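Local coordinates for protein peptide amidase (Stenotrophomonas maltophilia, PDB 1M22) that probably hydrolyses carboxamide bonds, most likely the C-terminal amide of peptides, as an amidase signature enzyme, at residues T128-A134 / G164-S169; L83-I89 / A178-T184. The contacts are given in a common frame with arbitrary orientation. Residues are numbered along the deposited sequence.

Contact 1: T128-A134 / G164-S169; sequences TNLSEWA and GSSSGS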
ATOM      1  N   THR A 128     -11.610  -1.520  -1.751  1.00  5.76           N
ATOM      2  CA  THR A 128     -10.972  -2.713  -2.288  1.00  5.88           C
ATOM      3  C   THR A 128     -10.785  -3.821  -1.262  1.00  6.68           C
ATOM      4  O   THR A 128     -10.607  -3.573  -0.063  1.00  6.81           O
ATOM      5  CB  THR A 128      -9.602  -2.386  -2.910  1.00  5.10           C
ATOM      6  OG1 THR A 128      -8.821  -1.628  -1.976  1.00  7.72           O
ATOM      7  CG2 THR A 128      -9.783  -1.597  -4.198  1.00  7.96           C
ATOM      8  N   ASN A 129     -10.831  -5.053  -1.751  1.00  6.29           N
ATOM      9  CA  ASN A 129     -10.670  -6.218  -0.903  1.00  6.62           C
ATOM     10  C   ASN A 129      -9.255  -6.286  -0.343  1.00  6.47           C
ATOM     11  O   ASN A 129      -8.316  -5.707  -0.896  1.00  6.73           O
ATOM     12  CB  ASN A 129     -10.997  -7.487  -1.700  1.00  6.68           C
ATOM     13  CG  ASN A 129     -11.152  -8.710  -0.819  1.00  6.54           C
ATOM     14  OD1 ASN A 129     -11.675  -8.625   0.289  1.00  7.29           O
ATOM     15  ND2 ASN A 129     -10.722  -9.861  -1.325  1.00  8.92           N
ATOM     16  N   LEU A 130      -9.114  -7.005   0.761  1.00  6.77           N
ATOM     17  CA  LEU A 130      -7.833  -7.159   1.428  1.00  6.65           C
ATOM     18  C   LEU A 130      -7.829  -8.483   2.171  1.00  6.49           C
ATOM     19  O   LEU A 130      -8.890  -9.066   2.419  1.00  7.79           O
ATOM     20  CB  LEU A 130      -7.635  -6.039   2.459  1.00  6.33           C
ATOM     21  CG  LEU A 130      -8.625  -6.033   3.637  1.00  7.20           C
ATOM     22  CD1 LEU A 130      -8.050  -5.232   4.795  1.00  8.41           C
ATOM     23  CD2 LEU A 130      -9.970  -5.458   3.198  1.00 10.16           C
ATOM     24  N   SER A 131      -6.642  -8.967   2.511  1.00  6.49           N
ATOM     25  CA  SER A 131      -6.548 -10.180   3.316  1.00  5.47           C
ATOM     26  C   SER A 131      -7.313  -9.772   4.576  1.00  5.77           C
ATOM     27  O   SER A 131      -7.073  -8.693   5.121  1.00  6.79           O
ATOM     28  CB  SER A 131      -5.089 -10.471   3.657  1.00  6.01           C
ATOM     29  OG  SER A 131      -4.325 -10.615   2.472  1.00  7.04           O
ATOM     30  N   GLU A 132      -8.233 -10.615   5.041  1.00  6.61           N
ATOM     31  CA  GLU A 132      -9.041 -10.259   6.206  1.00  7.17           C
ATOM     32  C   GLU A 132      -8.223  -9.744   7.386  1.00  5.99           C
ATOM     33  O   GLU A 132      -7.206 -10.331   7.757  1.00  7.00           O
ATOM     34  CB  GLU A 132      -9.902 -11.443   6.654  1.00  8.04           C
ATOM     35  CG  GLU A 132     -11.234 -11.004   7.236  1.00  7.93           C
ATOM     36  CD  GLU A 132     -12.043 -12.158   7.785  1.00  9.22           C
ATOM     37  OE1 GLU A 132     -11.736 -12.615   8.904  1.00  9.13           O
ATOM     38  OE2 GLU A 132     -12.981 -12.607   7.091  1.00 10.01           O
ATOM     39  N   TRP A 133      -8.689  -8.642   7.972  1.00  6.85           N
ATOM     40  CA  TRP A 133      -8.020  -8.000   9.104  1.00  7.11           C
ATOM     41  C   TRP A 133      -6.567  -7.662   8.777  1.00  6.74           C
ATOM     42  O   TRP A 133      -5.688  -7.704   9.639  1.00  7.26           O
ATOM     43  CB  TRP A 133      -8.109  -8.886  10.358  1.00  8.59           C
ATOM     44  CG  TRP A 133      -9.524  -9.058  10.829  1.00  7.27           C
ATOM     45  CD1 TRP A 133     -10.299 -10.175  10.711  1.00  8.60           C
ATOM     46  CD2 TRP A 133     -10.370  -8.039  11.384  1.00  7.76           C
ATOM     47  NE1 TRP A 133     -11.578  -9.914  11.148  1.00  8.62           N
ATOM     48  CE2 TRP A 133     -11.649  -8.611  11.566  1.00  8.33           C
ATOM     49  CE3 TRP A 133     -10.171  -6.697  11.740  1.00  9.05           C
ATOM     50  CZ2 TRP A 133     -12.728  -7.885  12.088  1.00  9.03           C
ATOM     51  CZ3 TRP A 133     -11.246  -5.975  12.259  1.00  9.81           C
ATOM     52  CH2 TRP A 133     -12.508  -6.573  12.427  1.00  8.06           C
ATOM     53  N   ALA A 134      -6.339  -7.311   7.512  1.00  6.28           N
ATOM     54  CA  ALA A 134      -5.016  -6.949   7.010  1.00  6.91           C
ATOM     55  C   ALA A 134      -3.991  -8.042   7.287  1.00  6.22           C
ATOM     56  O   ALA A 134      -2.822  -7.777   7.572  1.00  7.62           O
ATOM     57  CB  ALA A 134      -4.566  -5.621   7.619  1.00  7.87           C
ATOM     58  N   GLY A 164      -0.671  -9.484  -0.539  1.00  7.04           N
ATOM     59  CA  GLY A 164      -1.511  -8.682   0.350  1.00  7.75           C
ATOM     60  C   GLY A 164      -0.668  -7.831   1.287  1.00  7.26           C
ATOM     61  O   GLY A 164       0.545  -7.945   1.219  1.00  7.13           O
ATOM     62  N   SER A 165      -1.253  -7.150   2.277  1.00 15.41           N
ATOM     63  CA  SER A 165      -2.630  -7.268   2.604  1.00 10.94           C
ATOM     64  C   SER A 165      -3.494  -6.277   1.728  1.00  7.87           C
ATOM     65  O   SER A 165      -4.714  -6.262   1.790  1.00  6.61           O
ATOM     66  CB  SER A 165      -3.095  -7.236   3.997  1.00 18.17           C
ATOM     67  OG  SER A 165      -2.725  -6.004   4.592  1.00  8.29           O
ATOM     68  N   SER A 166      -2.846  -5.441   0.927  1.00  6.40           N
ATOM     69  CA  SER A 166      -3.536  -4.463   0.063  1.00  5.48           C
ATOM     70  C   SER A 166      -3.754  -5.065  -1.324  1.00  5.98           C
ATOM     71  O   SER A 166      -3.424  -4.456  -2.349  1.00  8.08           O
ATOM     72  CB  SER A 166      -2.688  -3.193  -0.081  1.00  5.40           C
ATOM     73  OG  SER A 166      -2.389  -2.600   1.174  1.00  5.56           O
ATOM     74  N   SER A 167      -4.340  -6.254  -1.341  1.00  6.21           N
ATOM     75  CA  SER A 167      -4.562  -7.007  -2.564  1.00  6.34           C
ATOM     76  C   SER A 167      -5.398  -6.306  -3.625  1.00  5.33           C
ATOM     77  O   SER A 167      -4.948  -6.130  -4.759  1.00  6.37           O
ATOM     78  CB  SER A 167      -5.204  -8.347  -2.208  1.00  7.46           C
ATOM     79  OG  SER A 167      -4.601  -8.906  -1.049  1.00  7.99           O
ATOM     80  N   GLY A 168      -6.611  -5.911  -3.256  1.00  5.57           N
ATOM     81  CA  GLY A 168      -7.501  -5.257  -4.193  1.00  7.03           C
ATOM     82  C   GLY A 168      -6.985  -3.939  -4.725  1.00  6.40           C
ATOM     83  O   GLY A 168      -7.203  -3.610  -5.890  1.00  7.09           O
ATOM     84  N   SER A 169      -6.306  -3.170  -3.885  1.00  6.59           N
ATOM     85  CA  SER A 169      -5.792  -1.893  -4.347  1.00  5.28           C
ATOM     86  C   SER A 169      -4.726  -2.074  -5.421  1.00  6.26           C
ATOM     87  O   SER A 169      -4.727  -1.358  -6.419  1.00  7.32           O
ATOM     88  CB  SER A 169      -5.241  -1.077  -3.177  1.00  6.69           C
ATOM     89  OG  SER A 169      -6.304  -0.534  -2.409  1.00  9.16           O
TER
HETATM   90  O   HOH W   1      -6.652  -3.464  -0.970  1.00  7.91           O
HETATM   91  O   HOH W   2      -1.215  -5.744   6.791  1.00 18.37           O
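The end of strand 123-128 with the turn after it meets the loop that starts helix 167-174. Ser165, preceded by a cis peptide, is the cis-serine of the Ser-cisSer-Lys triad of amidase signature enzymes; its partners Lys86 and Ser189 both bond its OG. Rotamer p sets Ser165 OG 2.7 Å from the O of water 2, which donates to Ala134 O, and 3.6 Å from Ala134 CB, where a small residue fits. Leu130 CB lies 3.0 Å from Ser165 O, which accepts a weak bond from Ser131 N (3.4 Å); Ser131 OG (m) turns to Gly144 N. A CB would strike Ser131 OG from Gly164 and Asn129 N from Gly168, so glycine suits the close approach that allows the bond from Gly168 N to Asn129 O (2.9 Å). Water 1 links that carbonyl to Ser169 N. Thr128 (p) and Ser169 (m) bring OG1 and OG to 2.8 Å, whereas Asn129 (t) sends its amide to Ser146 and Thr152. Strand 82-86 packs against Thr128, Leu130 and Ser169, strand 223-228 against Ser166 and Ser169.

Contact 2: L83-I89 / A178-T184; sequences LLLKDNI and ASVAIGT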
ATOM      1  N   LEU A  83     -10.633   7.246  -7.518  1.00  6.43           N
ATOM      2  CA  LEU A  83      -9.714   6.358  -6.818  1.00  6.83           C
ATOM      3  C   LEU A  83     -10.432   5.328  -5.954  1.00  6.80           C
ATOM      4  O   LEU A  83     -11.639   5.427  -5.717  1.00  7.70           O
ATOM      5  CB  LEU A  83      -8.743   7.185  -5.966  1.00  9.78           C
ATOM      6  CG  LEU A  83      -9.302   8.149  -4.914  1.00  8.59           C
ATOM      7  CD1 LEU A  83      -9.820   7.376  -3.706  1.00 12.21           C
ATOM      8  CD2 LEU A  83      -8.200   9.113  -4.485  1.00 11.27           C
ATOM      9  N   LEU A  84      -9.680   4.330  -5.499  1.00  5.62           N
ATOM     10  CA  LEU A  84     -10.210   3.266  -4.645  1.00  6.39           C
ATOM     11  C   LEU A  84      -9.474   3.249  -3.308  1.00  5.56           C
ATOM     12  O   LEU A  84      -8.303   3.625  -3.233  1.00  6.89           O
ATOM     13  CB  LEU A  84     -10.066   1.913  -5.343  1.00  7.10           C
ATOM     14  CG  LEU A  84     -11.025   1.672  -6.515  1.00  6.83           C
ATOM     15  CD1 LEU A  84     -10.478   0.564  -7.393  1.00  9.11           C
ATOM     16  CD2 LEU A  84     -12.412   1.312  -5.994  1.00  8.95           C
ATOM     17  N   LEU A  85     -10.161   2.796  -2.262  1.00  5.62           N
ATOM     18  CA  LEU A  85      -9.600   2.749  -0.912  1.00  6.18           C
ATOM     19  C   LEU A  85      -9.639   1.353  -0.307  1.00  5.92           C
ATOM     20  O   LEU A  85     -10.680   0.698  -0.338  1.00  6.70           O
ATOM     21  CB  LEU A  85     -10.401   3.668   0.014  1.00  7.00           C
ATOM     22  CG  LEU A  85     -10.564   5.144  -0.341  1.00  6.33           C
ATOM     23  CD1 LEU A  85     -11.649   5.751   0.532  1.00  8.89           C
ATOM     24  CD2 LEU A  85      -9.242   5.870  -0.155  1.00  8.28           C
ATOM     25  N   LYS A  86      -8.520   0.902   0.255  1.00  5.65           N
ATOM     26  CA  LYS A  86      -8.471  -0.404   0.912  1.00  5.74           C
ATOM     27  C   LYS A  86      -9.586  -0.418   1.968  1.00  6.01           C
ATOM     28  O   LYS A  86      -9.798   0.578   2.668  1.00  6.41           O
ATOM     29  CB  LYS A  86      -7.106  -0.597   1.571  1.00  5.38           C
ATOM     30  CG  LYS A  86      -6.891  -1.949   2.230  1.00  6.08           C
ATOM     31  CD  LYS A  86      -5.449  -2.053   2.706  1.00  5.85           C
ATOM     32  CE  LYS A  86      -5.131  -3.389   3.356  1.00  6.07           C
ATOM     33  NZ  LYS A  86      -3.695  -3.459   3.754  1.00  7.17           N
ATOM     34  N   ASP A  87     -10.282  -1.547   2.103  1.00  6.13           N
ATOM     35  CA  ASP A  87     -11.403  -1.609   3.028  1.00  6.52           C
ATOM     36  C   ASP A  87     -11.148  -1.632   4.527  1.00  7.04           C
ATOM     37  O   ASP A  87     -11.973  -2.134   5.296  1.00  9.47           O
ATOM     38  CB  ASP A  87     -12.359  -2.742   2.643  1.00  8.17           C
ATOM     39  CG  ASP A  87     -13.747  -2.550   3.238  1.00 10.02           C
ATOM     40  OD1 ASP A  87     -14.229  -1.394   3.263  1.00 11.17           O
ATOM     41  OD2 ASP A  87     -14.358  -3.546   3.670  1.00 13.53           O
ATOM     42  N   ASN A  88     -10.001  -1.111   4.950  1.00  6.20           N
ATOM     43  CA  ASN A  88      -9.749  -0.958   6.378  1.00  6.13           C
ATOM     44  C   ASN A  88      -9.700   0.551   6.666  1.00  5.91           C
ATOM     45  O   ASN A  88      -9.475   0.973   7.799  1.00  7.51           O
ATOM     46  CB  ASN A  88      -8.457  -1.664   6.841  1.00  6.46           C
ATOM     47  CG  ASN A  88      -7.215  -1.213   6.101  1.00  6.07           C
ATOM     48  OD1 ASN A  88      -7.281  -0.485   5.115  1.00  8.24           O
ATOM     49  ND2 ASN A  88      -6.060  -1.667   6.578  1.00  8.57           N
ATOM     50  N   ILE A  89      -9.955   1.350   5.629  1.00  5.72           N
ATOM     51  CA  ILE A  89      -9.958   2.814   5.731  1.00  5.40           C
ATOM     52  C   ILE A  89     -11.404   3.327   5.742  1.00  6.29           C
ATOM     53  O   ILE A  89     -12.160   3.090   4.799  1.00  7.85           O
ATOM     54  CB  ILE A  89      -9.214   3.450   4.525  1.00  5.60           C
ATOM     55  CG1 ILE A  89      -7.775   2.928   4.462  1.00  6.48           C
ATOM     56  CG2 ILE A  89      -9.245   4.975   4.634  1.00  7.51           C
ATOM     57  CD1 ILE A  89      -7.018   3.324   3.199  1.00  8.35           C
ATOM     58  N   ALA A 178      -9.235   1.965 -11.739  1.00  6.67           N
ATOM     59  CA  ALA A 178      -9.283   3.300 -11.152  1.00  6.77           C
ATOM     60  C   ALA A 178      -7.986   4.001 -11.528  1.00  6.37           C
ATOM     61  O   ALA A 178      -7.061   3.369 -12.031  1.00  6.85           O
ATOM     62  CB  ALA A 178      -9.415   3.219  -9.635  1.00  8.87           C
ATOM     63  N   SER A 179      -7.921   5.306 -11.295  1.00  6.63           N
ATOM     64  CA  SER A 179      -6.713   6.060 -11.608  1.00  7.41           C
ATOM     65  C   SER A 179      -5.597   5.679 -10.645  1.00  7.11           C
ATOM     66  O   SER A 179      -4.488   5.355 -11.067  1.00  7.20           O
ATOM     67  CB  SER A 179      -6.983   7.561 -11.505  1.00  7.99           C
ATOM     68  OG  SER A 179      -5.776   8.299 -11.565  1.00 10.67           O
ATOM     69  N   VAL A 180      -5.912   5.721  -9.354  1.00  6.15           N
ATOM     70  CA  VAL A 180      -4.965   5.394  -8.293  1.00  5.84           C
ATOM     71  C   VAL A 180      -5.726   4.748  -7.138  1.00  5.39           C
ATOM     72  O   VAL A 180      -6.958   4.691  -7.148  1.00  6.20           O
ATOM     73  CB  VAL A 180      -4.257   6.666  -7.767  1.00  6.57           C
ATOM     74  CG1 VAL A 180      -3.395   7.275  -8.862  1.00  8.58           C
ATOM     75  CG2 VAL A 180      -5.293   7.679  -7.289  1.00  8.63           C
ATOM     76  N   ALA A 181      -4.994   4.269  -6.140  1.00  5.97           N
ATOM     77  CA  ALA A 181      -5.611   3.640  -4.979  1.00  6.17           C
ATOM     78  C   ALA A 181      -4.779   3.863  -3.726  1.00  6.08           C
ATOM     79  O   ALA A 181      -3.611   4.253  -3.798  1.00  7.04           O
ATOM     80  CB  ALA A 181      -5.790   2.141  -5.219  1.00  6.39           C
ATOM     81  N   ILE A 182      -5.400   3.625  -2.577  1.00  5.55           N
ATOM     82  CA  ILE A 182      -4.726   3.761  -1.295  1.00  6.07           C
ATOM     83  C   ILE A 182      -4.671   2.388  -0.637  1.00  6.31           C
ATOM     84  O   ILE A 182      -5.669   1.652  -0.616  1.00  6.84           O
ATOM     85  CB  ILE A 182      -5.482   4.705  -0.322  1.00  6.03           C
ATOM     86  CG1 ILE A 182      -5.740   6.066  -0.973  1.00  8.29           C
ATOM     87  CG2 ILE A 182      -4.668   4.879   0.958  1.00  6.49           C
ATOM     88  CD1 ILE A 182      -4.487   6.824  -1.345  1.00  8.39           C
ATOM     89  N   GLY A 183      -3.501   2.040  -0.121  1.00  5.67           N
ATOM     90  CA  GLY A 183      -3.346   0.782   0.586  1.00  5.80           C
ATOM     91  C   GLY A 183      -2.785   1.104   1.957  1.00  5.45           C
ATOM     92  O   GLY A 183      -2.651   2.276   2.313  1.00  6.09           O
ATOM     93  N   THR A 184      -2.495   0.076   2.749  1.00  5.54           N
ATOM     94  CA  THR A 184      -1.885   0.281   4.059  1.00  4.65           C
ATOM     95  C   THR A 184      -0.838  -0.800   4.256  1.00  5.89           C
ATOM     96  O   THR A 184      -0.934  -1.887   3.681  1.00  6.12           O
ATOM     97  CB  THR A 184      -2.891   0.217   5.258  1.00  6.29           C
ATOM     98  OG1 THR A 184      -3.301  -1.138   5.484  1.00  7.49           O
ATOM     99  CG2 THR A 184      -4.101   1.094   5.007  1.00  7.34           C
TER
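Strands 83-86 and 180-184 run side by side in the same direction, 12° apart with axes 4.7 Å at closest approach. Leu84 N and O bond to the residues either side of Ala181, Val180 O (3.2 Å) and Ile182 N (3.0 Å), as in a parallel pair, and Lys86 N follows to Ile182 O (3.1 Å). On one face the bulky residues interlock. Ile182 is a forked knob: its CG1 meets Leu85 CD2 and its CG2 meets Ile89 CD1, each at 3.6 Å, while Val180 CG2 rests 3.7 Å from Leu83 CB. Helix 112-119 covers this relief, with Leu117 against Leu83 and Ile182. The other face pairs large with small: Leu84 fills a hollow bounded by two alanines, its CD1 3.6 Å from Ala178 CB and its CB 4.3 Å from Ala181 CB, and the short methyl of Ala181 lets helix 167-174 come close. This parallel pair belongs to the central mixed sheet of the amidase signature fold, and the C-terminal end of strand 82-86 delivers the active-site lysine. Lys86 is all-trans, a straight rod whose CD packs 4.1 Å from Gly183 CA; this full extension carries NZ to Thr184 OG1 (2.9 Å) and, weakly, to Thr184 O (3.2 Å). Lys86 NZ also bonds Ser166. Beyond the strand a turn, held by Ile89 N to Lys86 O at 3.1 Å, brings Asn88 back so that its ND2 donates to Thr184 OG1 (3.0 Å).

Both contacts are buried near the middle of the chain, their centres 10 Å apart, and together they supply two of the three active-site residues. Contact 2 is sheet core: regular backbone bonds and aliphatic packing give way to polar groups only at its C-terminal end. Contact 1 is built from irregular loops and helix starts, rich in serine and glycine, with waters bridging its polar groups. Both its segments adjoin contact 2 on the Leu84/Ala181 face, Thr128 at the end of the neighbouring strand 123-128, its N 2.8 Å from Leu85 O, and Ser169 in helix 167-174, which precedes strand 180-185. The two contacts join at the Ser165-Lys86 bond, with Ser189 completing the triad.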